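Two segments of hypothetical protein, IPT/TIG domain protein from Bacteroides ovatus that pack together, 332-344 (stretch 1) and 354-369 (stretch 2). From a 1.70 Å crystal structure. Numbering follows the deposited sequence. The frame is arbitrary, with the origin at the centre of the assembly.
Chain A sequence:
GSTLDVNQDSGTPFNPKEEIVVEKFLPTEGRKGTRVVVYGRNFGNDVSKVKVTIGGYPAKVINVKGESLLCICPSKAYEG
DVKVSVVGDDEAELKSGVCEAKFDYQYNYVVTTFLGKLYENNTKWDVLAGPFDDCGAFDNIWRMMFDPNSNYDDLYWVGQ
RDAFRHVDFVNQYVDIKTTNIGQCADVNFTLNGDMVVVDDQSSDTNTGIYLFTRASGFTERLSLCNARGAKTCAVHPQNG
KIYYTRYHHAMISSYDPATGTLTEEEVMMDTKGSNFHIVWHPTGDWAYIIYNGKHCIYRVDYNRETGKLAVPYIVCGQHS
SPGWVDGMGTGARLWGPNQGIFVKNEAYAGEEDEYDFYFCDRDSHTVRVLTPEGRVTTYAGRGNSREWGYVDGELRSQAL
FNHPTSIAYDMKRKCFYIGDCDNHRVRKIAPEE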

# COMPACT_ATOMS: atom_id res chain seq x y z
N ALA A 332 -18.56 -9.10 -12.26
CA ALA A 332 -17.78 -7.86 -12.21
C ALA A 332 -17.14 -7.61 -13.57
O ALA A 332 -16.98 -8.52 -14.37
CB ALA A 332 -16.68 -7.94 -11.16
N ARG A 333 -16.82 -6.34 -13.81
CA ARG A 333 -15.99 -5.93 -14.92
C ARG A 333 -14.82 -5.13 -14.41
O ARG A 333 -14.98 -4.30 -13.50
CB ARG A 333 -16.78 -5.13 -15.93
CG ARG A 333 -17.97 -5.86 -16.54
CD ARG A 333 -17.49 -6.97 -17.46
NE ARG A 333 -18.59 -7.69 -18.08
CZ ARG A 333 -19.17 -8.78 -17.60
NH1 ARG A 333 -18.79 -9.32 -16.44
NH2 ARG A 333 -20.20 -9.32 -18.28
N LEU A 334 -13.65 -5.41 -15.00
CA LEU A 334 -12.41 -4.71 -14.72
C LEU A 334 -12.00 -3.96 -15.96
O LEU A 334 -12.52 -4.22 -17.06
CB LEU A 334 -11.31 -5.69 -14.34
CG LEU A 334 -11.61 -6.71 -13.24
CD1 LEU A 334 -10.36 -7.49 -12.88
CD2 LEU A 334 -12.26 -6.14 -12.00
N TRP A 335 -11.08 -3.02 -15.78
CA TRP A 335 -10.58 -2.23 -16.90
C TRP A 335 -9.10 -1.91 -16.71
O TRP A 335 -8.72 -0.96 -16.02
CB TRP A 335 -11.43 -0.96 -17.11
CG TRP A 335 -11.28 -0.39 -18.52
CD1 TRP A 335 -10.42 -0.79 -19.48
CD2 TRP A 335 -12.00 0.72 -19.07
NE1 TRP A 335 -10.59 -0.05 -20.63
CE2 TRP A 335 -11.53 0.90 -20.39
CE3 TRP A 335 -12.96 1.59 -18.57
CZ2 TRP A 335 -12.01 1.92 -21.22
CZ3 TRP A 335 -13.45 2.59 -19.40
CH2 TRP A 335 -12.96 2.75 -20.70
N GLY A 336 -8.28 -2.74 -17.33
CA GLY A 336 -6.83 -2.63 -17.21
C GLY A 336 -6.27 -2.88 -15.84
O GLY A 336 -5.48 -2.07 -15.34
N PRO A 337 -6.63 -4.02 -15.23
CA PRO A 337 -6.07 -4.33 -13.92
C PRO A 337 -4.56 -4.51 -14.08
O PRO A 337 -4.11 -5.22 -14.97
CB PRO A 337 -6.73 -5.64 -13.56
CG PRO A 337 -7.08 -6.29 -14.87
CD PRO A 337 -7.46 -5.11 -15.74
N ASN A 338 -3.79 -3.83 -13.24
CA ASN A 338 -2.35 -3.83 -13.34
C ASN A 338 -1.72 -4.53 -12.14
O ASN A 338 -1.85 -5.76 -12.07
CB ASN A 338 -1.81 -2.44 -13.68
CG ASN A 338 -1.60 -2.27 -15.18
OD1 ASN A 338 -0.47 -2.43 -15.67
ND2 ASN A 338 -2.69 -2.04 -15.94
N GLN A 339 -1.06 -3.83 -11.22
CA GLN A 339 -0.46 -4.52 -10.10
C GLN A 339 -1.50 -4.78 -9.01
O GLN A 339 -2.44 -4.00 -8.83
CB GLN A 339 0.71 -3.72 -9.52
CG GLN A 339 1.48 -4.49 -8.48
CD GLN A 339 2.80 -3.84 -8.09
OE1 GLN A 339 2.99 -2.64 -8.27
NE2 GLN A 339 3.72 -4.66 -7.54
N GLY A 340 -1.36 -5.92 -8.35
CA GLY A 340 -2.07 -6.19 -7.12
C GLY A 340 -1.22 -6.76 -6.02
O GLY A 340 -0.18 -7.36 -6.28
N ILE A 341 -1.70 -6.62 -4.79
CA ILE A 341 -1.01 -7.13 -3.61
C ILE A 341 -2.00 -7.71 -2.62
O ILE A 341 -3.15 -7.30 -2.55
CB ILE A 341 -0.20 -6.03 -2.90
CG1 ILE A 341 -1.11 -4.83 -2.55
CG2 ILE A 341 0.97 -5.61 -3.77
CD1 ILE A 341 -0.45 -3.85 -1.61
N PHE A 342 -1.52 -8.64 -1.81
CA PHE A 342 -2.30 -9.21 -0.73
C PHE A 342 -2.11 -8.43 0.56
O PHE A 342 -0.98 -8.14 0.95
CB PHE A 342 -1.92 -10.66 -0.55
CG PHE A 342 -2.38 -11.55 -1.68
CD1 PHE A 342 -3.67 -12.03 -1.69
CD2 PHE A 342 -1.53 -11.90 -2.70
CE1 PHE A 342 -4.13 -12.85 -2.73
CE2 PHE A 342 -1.97 -12.71 -3.73
CZ PHE A 342 -3.27 -13.21 -3.73
N VAL A 343 -3.21 -8.12 1.23
CA VAL A 343 -3.17 -7.37 2.46
C VAL A 343 -4.06 -8.06 3.50
O VAL A 343 -5.22 -8.38 3.23
CB VAL A 343 -3.63 -5.90 2.23
CG1 VAL A 343 -3.65 -5.14 3.53
CG2 VAL A 343 -2.72 -5.22 1.22
N LYS A 344 -3.50 -8.30 4.68
CA LYS A 344 -4.23 -8.99 5.75
C LYS A 344 -5.47 -8.21 6.17
O LYS A 344 -5.42 -6.99 6.35
CB LYS A 344 -3.31 -9.23 6.95
CG LYS A 344 -3.66 -10.47 7.76
CD LYS A 344 -2.47 -10.93 8.60
CE LYS A 344 -2.46 -12.43 8.80
NZ LYS A 344 -1.39 -12.85 9.75
N GLU A 354 -6.88 -15.25 4.93
CA GLU A 354 -6.88 -14.09 5.80
C GLU A 354 -6.60 -12.80 5.06
O GLU A 354 -6.47 -11.76 5.72
CB GLU A 354 -5.86 -14.30 6.93
CG GLU A 354 -6.33 -15.32 7.96
CD GLU A 354 -5.37 -15.48 9.13
OE1 GLU A 354 -4.14 -15.51 8.89
OE2 GLU A 354 -5.86 -15.60 10.28
N TYR A 355 -6.57 -12.83 3.73
CA TYR A 355 -6.12 -11.69 2.90
C TYR A 355 -7.16 -11.20 1.91
O TYR A 355 -7.88 -11.99 1.32
CB TYR A 355 -4.86 -12.05 2.09
CG TYR A 355 -3.67 -12.32 2.97
CD1 TYR A 355 -3.47 -13.57 3.51
CD2 TYR A 355 -2.78 -11.30 3.29
CE1 TYR A 355 -2.41 -13.82 4.35
CE2 TYR A 355 -1.72 -11.53 4.14
CZ TYR A 355 -1.53 -12.81 4.65
OH TYR A 355 -0.48 -13.09 5.51
N ASP A 356 -7.22 -9.87 1.74
CA ASP A 356 -7.85 -9.28 0.59
C ASP A 356 -6.76 -8.99 -0.46
O ASP A 356 -5.59 -8.86 -0.13
CB ASP A 356 -8.54 -7.97 0.97
CG ASP A 356 -9.94 -8.17 1.54
OD1 ASP A 356 -10.64 -9.12 1.15
OD2 ASP A 356 -10.36 -7.32 2.37
N PHE A 357 -7.17 -8.88 -1.72
CA PHE A 357 -6.28 -8.59 -2.83
C PHE A 357 -6.63 -7.19 -3.38
O PHE A 357 -7.67 -7.00 -4.02
CB PHE A 357 -6.43 -9.66 -3.92
CG PHE A 357 -5.39 -9.58 -5.02
CD1 PHE A 357 -4.04 -9.84 -4.74
CD2 PHE A 357 -5.76 -9.29 -6.33
CE1 PHE A 357 -3.08 -9.80 -5.75
CE2 PHE A 357 -4.81 -9.25 -7.33
CZ PHE A 357 -3.48 -9.51 -7.03
N TYR A 358 -5.76 -6.22 -3.10
CA TYR A 358 -5.94 -4.84 -3.59
C TYR A 358 -5.19 -4.67 -4.88
O TYR A 358 -4.01 -5.02 -4.97
CB TYR A 358 -5.41 -3.82 -2.57
CG TYR A 358 -6.27 -3.69 -1.35
CD1 TYR A 358 -6.28 -4.67 -0.35
CD2 TYR A 358 -7.04 -2.55 -1.16
CE1 TYR A 358 -7.07 -4.52 0.77
CE2 TYR A 358 -7.86 -2.41 -0.07
CZ TYR A 358 -7.87 -3.38 0.89
OH TYR A 358 -8.68 -3.16 1.95
N PHE A 359 -5.85 -4.12 -5.88
CA PHE A 359 -5.22 -3.91 -7.15
C PHE A 359 -5.59 -2.60 -7.80
O PHE A 359 -6.67 -2.03 -7.57
CB PHE A 359 -5.49 -5.08 -8.12
CG PHE A 359 -6.93 -5.26 -8.51
CD1 PHE A 359 -7.82 -5.94 -7.70
CD2 PHE A 359 -7.41 -4.77 -9.72
CE1 PHE A 359 -9.16 -6.09 -8.06
CE2 PHE A 359 -8.73 -4.94 -10.09
CZ PHE A 359 -9.61 -5.60 -9.27
N CYS A 360 -4.66 -2.12 -8.64
CA CYS A 360 -4.91 -0.92 -9.42
C CYS A 360 -5.60 -1.29 -10.73
O CYS A 360 -5.13 -2.15 -11.46
CB CYS A 360 -3.59 -0.22 -9.71
SG CYS A 360 -2.95 0.54 -8.21
N ASP A 361 -6.74 -0.66 -10.99
CA ASP A 361 -7.52 -0.89 -12.20
C ASP A 361 -7.24 0.36 -13.01
O ASP A 361 -7.88 1.38 -12.84
CB ASP A 361 -8.99 -1.07 -11.82
CG ASP A 361 -9.78 -1.93 -12.82
OD1 ASP A 361 -9.26 -2.95 -13.33
OD2 ASP A 361 -10.97 -1.59 -13.04
N ARG A 362 -6.21 0.28 -13.86
CA ARG A 362 -5.62 1.44 -14.47
C ARG A 362 -6.60 2.27 -15.29
O ARG A 362 -6.62 3.51 -15.20
CB ARG A 362 -4.43 1.01 -15.32
CG ARG A 362 -3.70 2.13 -16.04
CD ARG A 362 -2.54 1.58 -16.83
NE ARG A 362 -2.01 2.54 -17.81
CZ ARG A 362 -0.83 3.18 -17.75
NH1 ARG A 362 0.01 3.06 -16.72
NH2 ARG A 362 -0.49 3.99 -18.75
N ASP A 363 -7.44 1.60 -16.05
CA ASP A 363 -8.30 2.31 -17.00
C ASP A 363 -9.69 2.66 -16.51
O ASP A 363 -10.37 3.44 -17.15
CB ASP A 363 -8.31 1.57 -18.35
CG ASP A 363 -6.92 1.49 -18.97
OD1 ASP A 363 -6.24 2.51 -19.05
OD2 ASP A 363 -6.48 0.39 -19.32
N SER A 364 -10.07 2.15 -15.33
CA SER A 364 -11.20 2.70 -14.59
C SER A 364 -10.76 3.75 -13.57
O SER A 364 -11.61 4.40 -12.95
CB SER A 364 -12.01 1.61 -13.88
OG SER A 364 -11.28 1.07 -12.81
N HIS A 365 -9.44 3.91 -13.42
CA HIS A 365 -8.80 4.90 -12.54
C HIS A 365 -9.13 4.67 -11.07
O HIS A 365 -9.34 5.63 -10.30
CB HIS A 365 -9.12 6.32 -12.99
CG HIS A 365 -8.88 6.54 -14.45
ND1 HIS A 365 -7.62 6.83 -14.96
CD2 HIS A 365 -9.73 6.54 -15.51
CE1 HIS A 365 -7.71 6.98 -16.27
NE2 HIS A 365 -8.97 6.77 -16.63
N THR A 366 -9.12 3.40 -10.66
CA THR A 366 -9.46 3.04 -9.30
C THR A 366 -8.45 2.08 -8.67
O THR A 366 -7.67 1.39 -9.36
CB THR A 366 -10.86 2.39 -9.24
OG1 THR A 366 -10.90 1.25 -10.12
CG2 THR A 366 -11.94 3.38 -9.64
N VAL A 367 -8.49 2.04 -7.35
CA VAL A 367 -7.95 0.95 -6.58
C VAL A 367 -9.16 0.10 -6.16
O VAL A 367 -10.16 0.63 -5.65
CB VAL A 367 -7.19 1.45 -5.34
CG1 VAL A 367 -6.68 0.26 -4.51
CG2 VAL A 367 -6.00 2.35 -5.75
N ARG A 368 -9.09 -1.20 -6.43
CA ARG A 368 -10.20 -2.12 -6.21
C ARG A 368 -9.75 -3.24 -5.31
O ARG A 368 -8.55 -3.41 -5.08
CB ARG A 368 -10.78 -2.61 -7.56
CG ARG A 368 -11.24 -1.42 -8.40
CD ARG A 368 -11.83 -1.76 -9.75
NE ARG A 368 -13.20 -2.23 -9.62
CZ ARG A 368 -13.89 -2.72 -10.64
NH1 ARG A 368 -13.33 -2.76 -11.85
NH2 ARG A 368 -15.12 -3.15 -10.49
N VAL A 369 -10.72 -4.01 -4.79
CA VAL A 369 -10.42 -5.12 -3.89
C VAL A 369 -11.13 -6.34 -4.39
O VAL A 369 -12.32 -6.27 -4.72
CB VAL A 369 -10.87 -4.83 -2.46
CG1 VAL A 369 -10.40 -5.95 -1.53
CG2 VAL A 369 -10.31 -3.51 -1.99

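The antiparallel pairing of strands 337-344 and 355-361 is interrupted by a beta bulge: the register shifts by one residue between Pro337, which faces Asp361, and Gly340, which faces Phe359. Asn338, with phi/psi of -113/-109°, lies within the bulge, yet the ladder keeps its bonds across it. Asn338 N donates to Cys360 O at 2.8 Å, and Cys360 N returns a bond to Gln339 O at 2.9 Å, so two successive residues of the first strand serve a single residue of the second.

Beyond the bulge the pairing is regular. Ile341 and Tyr358 exchange two hydrogen bonds, Ile341 N to Tyr358 O at 2.8 Å and Tyr358 N to Ile341 O at 2.9 Å; Val343 and Asp356 repeat the pattern with the same distances, from Val343 N to Asp356 O and from Asp356 N to Val343 O. Between these pairs the backbones draw close, and Phe342 CA approaches Asp356 O at 3.4 Å in a CA-H...O contact.

Side chains pack on both faces of this two-stranded ladder. On the face of Phe342, Phe357 and Phe359, the edge of the Phe357 ring meets the face of the Phe342 ring, with centroids 4.7 Å apart and planes at 50°. Gly340 leaves room for this arrangement: a CB there would lie 2.4 Å from Phe357 CZ, a clash. Farther along, Phe359 CD2 lies 4.0 Å from Pro337 CB, and Leu334 CD2 reaches the edge of the same ring, 3.8 Å from Phe359 CZ. On the other face, Val343 CB rests 3.9 Å from Tyr358 CD1.

Ahead of the first strand, polar groups take over. Asp361 OD1 accepts a hydrogen bond from Trp335 N at 3.1 Å, while Asp361 OD2 forms a salt bridge with Arg368 NH1 at 2.9 Å. That same guanidinium nitrogen, Arg368 NH1, donates to Arg333 O at 2.8 Å, and Leu334 CD2 lies over one face of the group. The carboxylate and the arginine thus tie the incoming loop to the second stretch.

The turn following Asp361 holds the loop as well. Arg362 N donates a hydrogen bond to Gly336 O at 2.9 Å. The next amide, Asp363 N, donates to Trp335 O, also at 2.9 Å, and Asp363 CB sits over the Trp335 five-membered ring, 3.5 Å from its centroid, in a CH-pi contact. Gly336 has positive phi, and a CB on it would fall 2.3 Å from Asp363 OD2. At the far end, Lys344 NZ and Glu354 OE1 form a long salt bridge of 3.9 Å.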